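Local structure of flagellar pocket-related cytoskeletal protein (Trypanosoma brucei, 6SJQ) at residues Asn20-Ile31 and Leu77-Gln88. The protein is a cytoskeletal component of the trypanosome flagellar pocket collar, here represented by its N-terminal ubiquitin-fold domain, which probably serves in protein binding. Numbering follows the deposited sequence.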
loop_
_atom_site.group_PDB
_atom_site.type_symbol
_atom_site.label_atom_id
_atom_site.label_comp_id
_atom_site.label_asym_id
_atom_site.label_seq_id
_atom_site.Cartn_x
_atom_site.Cartn_y
_atom_site.Cartn_z
ATOM N N ASN A 20 -2.746 5.848 -3.229
ATOM C CA ASN A 20 -1.950 6.136 -2.039
ATOM C C ASN A 20 -2.906 6.293 -0.882
ATOM O O ASN A 20 -3.774 7.176 -0.911
ATOM C CB ASN A 20 -1.148 7.425 -2.207
ATOM C CG ASN A 20 -0.064 7.575 -1.152
ATOM O OD1 ASN A 20 0.355 6.586 -0.550
ATOM N ND2 ASN A 20 0.423 8.811 -0.946
ATOM N N PHE A 21 -2.758 5.433 0.132
ATOM C CA PHE A 21 -3.615 5.457 1.315
ATOM C C PHE A 21 -2.891 5.864 2.594
ATOM O O PHE A 21 -1.756 5.425 2.871
ATOM C CB PHE A 21 -4.251 4.073 1.534
ATOM C CG PHE A 21 -5.234 3.677 0.469
ATOM C CD1 PHE A 21 -6.136 4.600 -0.043
ATOM C CD2 PHE A 21 -5.272 2.368 -0.008
ATOM C CE1 PHE A 21 -7.050 4.231 -1.015
ATOM C CE2 PHE A 21 -6.173 1.991 -0.984
ATOM C CZ PHE A 21 -7.080 2.925 -1.480
ATOM N N GLU A 22 -3.561 6.699 3.387
ATOM C CA GLU A 22 -3.080 7.036 4.730
ATOM C C GLU A 22 -3.580 5.975 5.698
ATOM O O GLU A 22 -4.794 5.832 5.889
ATOM C CB GLU A 22 -3.650 8.402 5.116
ATOM C CG GLU A 22 -3.080 9.005 6.366
ATOM C CD GLU A 22 -3.707 10.360 6.632
ATOM O OE1 GLU A 22 -3.304 11.341 5.971
ATOM O OE2 GLU A 22 -4.627 10.428 7.471
ATOM N N LEU A 23 -2.671 5.196 6.290
ATOM C CA LEU A 23 -3.069 4.175 7.259
ATOM C C LEU A 23 -2.708 4.686 8.639
ATOM O O LEU A 23 -1.647 5.291 8.823
ATOM C CB LEU A 23 -2.346 2.853 6.964
ATOM C CG LEU A 23 -2.597 2.235 5.582
ATOM C CD1 LEU A 23 -1.992 0.834 5.548
ATOM C CD2 LEU A 23 -4.096 2.158 5.288
ATOM N N SER A 24 -3.598 4.493 9.609
ATOM C CA SER A 24 -3.400 4.995 10.971
ATOM C C SER A 24 -3.195 3.839 11.950
ATOM O O SER A 24 -3.870 2.807 11.853
ATOM C CB SER A 24 -4.612 5.822 11.429
ATOM O OG SER A 24 -4.780 6.992 10.646
ATOM N N PHE A 25 -2.260 4.002 12.885
ATOM C CA PHE A 25 -2.017 2.992 13.911
ATOM C C PHE A 25 -1.846 3.684 15.266
ATOM O O PHE A 25 -1.475 4.858 15.318
ATOM C CB PHE A 25 -0.755 2.185 13.595
ATOM C CG PHE A 25 -0.747 1.570 12.220
ATOM C CD1 PHE A 25 -0.284 2.293 11.123
ATOM C CD2 PHE A 25 -1.241 0.289 12.021
ATOM C CE1 PHE A 25 -0.294 1.741 9.842
ATOM C CE2 PHE A 25 -1.247 -0.288 10.743
ATOM C CZ PHE A 25 -0.770 0.440 9.649
ATOM N N PRO A 26 -2.110 2.970 16.370
ATOM C CA PRO A 26 -1.904 3.571 17.701
ATOM C C PRO A 26 -0.447 3.952 18.001
ATOM O O PRO A 26 -0.201 4.873 18.774
ATOM C CB PRO A 26 -2.347 2.460 18.663
ATOM C CG PRO A 26 -3.319 1.647 17.872
ATOM C CD PRO A 26 -2.790 1.663 16.454
ATOM N N SER A 27 0.503 3.247 17.396
ATOM C CA SER A 27 1.914 3.582 17.525
ATOM C C SER A 27 2.592 2.910 16.353
ATOM O O SER A 27 1.905 2.269 15.544
ATOM C CB SER A 27 2.500 3.092 18.860
ATOM O OG SER A 27 2.625 1.677 18.886
ATOM N N ARG A 28 3.910 3.022 16.245
ATOM C CA ARG A 28 4.620 2.455 15.092
ATOM C C ARG A 28 4.264 0.987 14.918
ATOM O O ARG A 28 4.460 0.189 15.844
ATOM C CB ARG A 28 6.135 2.595 15.264
ATOM C CG ARG A 28 6.929 1.812 14.221
ATOM C CD ARG A 28 8.428 2.007 14.397
ATOM N NE ARG A 28 8.745 3.382 14.776
ATOM C CZ ARG A 28 9.935 3.946 14.609
ATOM N NH1 ARG A 28 10.925 3.259 14.050
ATOM N NH2 ARG A 28 10.129 5.204 14.979
ATOM N N PRO A 29 3.699 0.618 13.752
ATOM C CA PRO A 29 3.301 -0.784 13.602
ATOM C C PRO A 29 4.474 -1.715 13.343
ATOM O O PRO A 29 5.539 -1.287 12.893
ATOM C CB PRO A 29 2.388 -0.756 12.370
ATOM C CG PRO A 29 2.954 0.401 11.532
ATOM C CD PRO A 29 3.424 1.429 12.545
ATOM N N SER A 30 4.279 -2.999 13.619
ATOM C CA SER A 30 5.220 -4.009 13.143
ATOM C C SER A 30 5.048 -4.192 11.646
ATOM O O SER A 30 3.998 -3.843 11.084
ATOM C CB SER A 30 5.030 -5.341 13.874
ATOM O OG SER A 30 3.758 -5.915 13.589
ATOM N N ILE A 31 6.072 -4.727 10.986
ATOM C CA ILE A 31 5.964 -4.990 9.557
ATOM C C ILE A 31 4.792 -5.940 9.253
ATOM O O ILE A 31 4.069 -5.740 8.286
ATOM C CB ILE A 31 7.280 -5.550 8.973
ATOM C CG1 ILE A 31 8.354 -4.439 8.926
ATOM C CG2 ILE A 31 7.033 -6.120 7.574
ATOM C CD1 ILE A 31 9.748 -4.983 8.654
ATOM N N LEU A 77 11.849 -2.433 3.079
ATOM C CA LEU A 77 11.424 -2.396 4.477
ATOM C C LEU A 77 11.701 -3.758 5.118
ATOM O O LEU A 77 11.007 -4.741 4.840
ATOM C CB LEU A 77 9.944 -2.029 4.593
ATOM C CG LEU A 77 9.403 -2.003 6.020
ATOM C CD1 LEU A 77 10.164 -0.998 6.857
ATOM C CD2 LEU A 77 7.900 -1.683 6.014
ATOM N N ILE A 78 12.735 -3.809 5.949
ATOM C CA ILE A 78 13.255 -5.070 6.493
ATOM C C ILE A 78 13.257 -5.112 8.034
ATOM O O ILE A 78 13.157 -6.176 8.632
ATOM C CB ILE A 78 14.711 -5.311 6.006
ATOM C CG1 ILE A 78 15.548 -4.058 6.266
ATOM C CG2 ILE A 78 14.741 -5.654 4.536
ATOM C CD1 ILE A 78 17.042 -4.255 6.251
ATOM N N ARG A 79 13.396 -3.957 8.669
ATOM C CA ARG A 79 13.547 -3.877 10.122
ATOM C C ARG A 79 12.408 -3.104 10.758
ATOM O O ARG A 79 11.759 -2.271 10.104
ATOM C CB ARG A 79 14.845 -3.159 10.489
ATOM C CG ARG A 79 16.103 -3.953 10.201
ATOM C CD ARG A 79 17.311 -3.148 10.628
ATOM N NE ARG A 79 17.209 -2.781 12.036
ATOM C CZ ARG A 79 17.714 -3.505 13.031
ATOM N NH1 ARG A 79 18.371 -4.629 12.769
ATOM N NH2 ARG A 79 17.568 -3.105 14.286
ATOM N N GLU A 80 12.232 -3.328 12.057
ATOM C CA GLU A 80 11.121 -2.758 12.799
ATOM C C GLU A 80 11.422 -1.363 13.349
ATOM O O GLU A 80 10.638 -0.829 14.134
ATOM C CB GLU A 80 10.739 -3.710 13.938
ATOM C CG GLU A 80 10.458 -5.139 13.471
ATOM C CD GLU A 80 9.104 -5.274 12.821
ATOM O OE1 GLU A 80 8.373 -4.268 12.776
ATOM O OE2 GLU A 80 8.765 -6.389 12.372
ATOM N N ASP A 81 12.545 -0.775 12.930
ATOM C CA ASP A 81 12.924 0.577 13.338
ATOM C C ASP A 81 13.232 1.489 12.139
ATOM O O ASP A 81 13.962 2.474 12.252
ATOM C CB ASP A 81 14.134 0.511 14.276
ATOM C CG ASP A 81 15.303 -0.231 13.663
ATOM O OD1 ASP A 81 15.281 -0.509 12.447
ATOM O OD2 ASP A 81 16.264 -0.540 14.393
ATOM N N GLN A 82 12.671 1.164 10.987
ATOM C CA GLN A 82 12.817 2.007 9.799
ATOM C C GLN A 82 11.668 3.009 9.637
ATOM O O GLN A 82 11.884 4.161 9.246
ATOM C CB GLN A 82 12.910 1.149 8.532
ATOM C CG GLN A 82 14.257 0.474 8.292
ATOM C CD GLN A 82 14.209 -0.371 7.043
ATOM O OE1 GLN A 82 13.828 -1.541 7.091
ATOM N NE2 GLN A 82 14.564 0.231 5.901
ATOM N N LEU A 83 10.449 2.572 9.935
ATOM C CA LEU A 83 9.269 3.438 9.758
ATOM C C LEU A 83 9.343 4.722 10.589
ATOM O O LEU A 83 9.713 4.700 11.777
ATOM C CB LEU A 83 7.981 2.666 10.107
ATOM C CG LEU A 83 7.633 1.468 9.218
ATOM C CD1 LEU A 83 6.409 0.734 9.785
ATOM C CD2 LEU A 83 7.379 1.892 7.762
ATOM N N THR A 84 9.019 5.842 9.944
ATOM C CA THR A 84 8.858 7.122 10.622
ATOM C C THR A 84 7.484 7.664 10.304
ATOM O O THR A 84 6.864 7.269 9.311
ATOM C CB THR A 84 9.935 8.149 10.206
ATOM O OG1 THR A 84 9.912 8.329 8.776
ATOM C CG2 THR A 84 11.309 7.666 10.632
ATOM N N ASP A 85 6.988 8.568 11.139
ATOM C CA ASP A 85 5.652 9.090 10.939
ATOM C C ASP A 85 5.489 9.783 9.589
ATOM O O ASP A 85 6.280 10.657 9.210
ATOM C CB ASP A 85 5.241 10.063 12.055
ATOM C CG ASP A 85 3.790 10.527 11.897
ATOM O OD1 ASP A 85 2.873 9.751 12.244
ATOM O OD2 ASP A 85 3.555 11.647 11.387
ATOM N N TYR A 86 4.445 9.366 8.882
ATOM C CA TYR A 86 4.029 9.882 7.594
ATOM C C TYR A 86 5.019 9.551 6.498
ATOM O O TYR A 86 4.994 10.167 5.434
ATOM C CB TYR A 86 3.680 11.384 7.633
ATOM C CG TYR A 86 2.467 11.683 6.778
ATOM C CD1 TYR A 86 2.598 12.303 5.546
ATOM C CD2 TYR A 86 1.198 11.299 7.185
ATOM C CE1 TYR A 86 1.489 12.552 4.749
ATOM C CE2 TYR A 86 0.082 11.550 6.399
ATOM C CZ TYR A 86 0.234 12.178 5.183
ATOM O OH TYR A 86 -0.876 12.416 4.393
ATOM N N CYS A 87 5.862 8.551 6.737
ATOM C CA CYS A 87 6.746 8.079 5.678
ATOM C C CYS A 87 5.918 7.462 4.539
ATOM O O CYS A 87 4.758 7.098 4.726
ATOM C CB CYS A 87 7.795 7.110 6.216
ATOM S SG CYS A 87 7.206 5.452 6.647
ATOM N N GLN A 88 6.522 7.409 3.347
ATOM C CA GLN A 88 5.877 6.852 2.167
ATOM C C GLN A 88 6.412 5.461 1.841
ATOM O O GLN A 88 7.618 5.274 1.680
ATOM C CB GLN A 88 6.122 7.761 0.957
ATOM C CG GLN A 88 5.440 7.235 -0.310
ATOM C CD GLN A 88 3.943 7.417 -0.267
ATOM O OE1 GLN A 88 3.430 8.552 -0.188
ATOM N NE2 GLN A 88 3.217 6.298 -0.282
HETATM O O HOH W 1 7.970 -1.568 11.737
#
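The carboxamides of Asn20 and Gln88 bond to each other twice. Gln88 NE2 donates to Asn20 OD1 at 2.9 Å along a nearly straight line (166°), whereas the return bond from Asn20 ND2 to Gln88 OE1, 3.1 Å, is more bent. With the two amide planes 48° apart, Gln88 NE2 stands above the carbonyl plane of Asn20. ND2 of Asn20 is held further by Gln9 OE1 and Pro107 O.

At the far end of the contact, OE1 of Glu80 takes the backbone N-H of Ile31 on its syn lone pair at 3.0 Å. The bend of Glu80 at chi2 (-77°) turns its carboxylate back to the first turn of helix 31-49, where Ser30 is the N-cap through Glu33 N. A water donates to both Glu80 OE1 and Pro29 O.

In the ubiquitin fold of this domain, strand 6-14 separates strands 17-25 and 87-92, so here they meet through side chains that reach across it and through the loops that follow strand 17-25 and precede strand 87-92. Tyr86 OH approaches Glu22 OE1 to 3.1 Å at the ring edge, while OE2 of Glu22 forms a salt bridge with Lys111.

In the conformer described, the Arg28 guanidinium lies with one face over the Leu83 carbonyl, but so closely that its exact placement is doubtful. CD1 of Leu83 reaches Pro29 CG at 3.9 Å; the same CG sits over the centre of the Phe25 ring. Ile31 and Leu77 pass alongside each other, heading in opposite directions, and Ile31 CD1 ends against the Ile78 backbone.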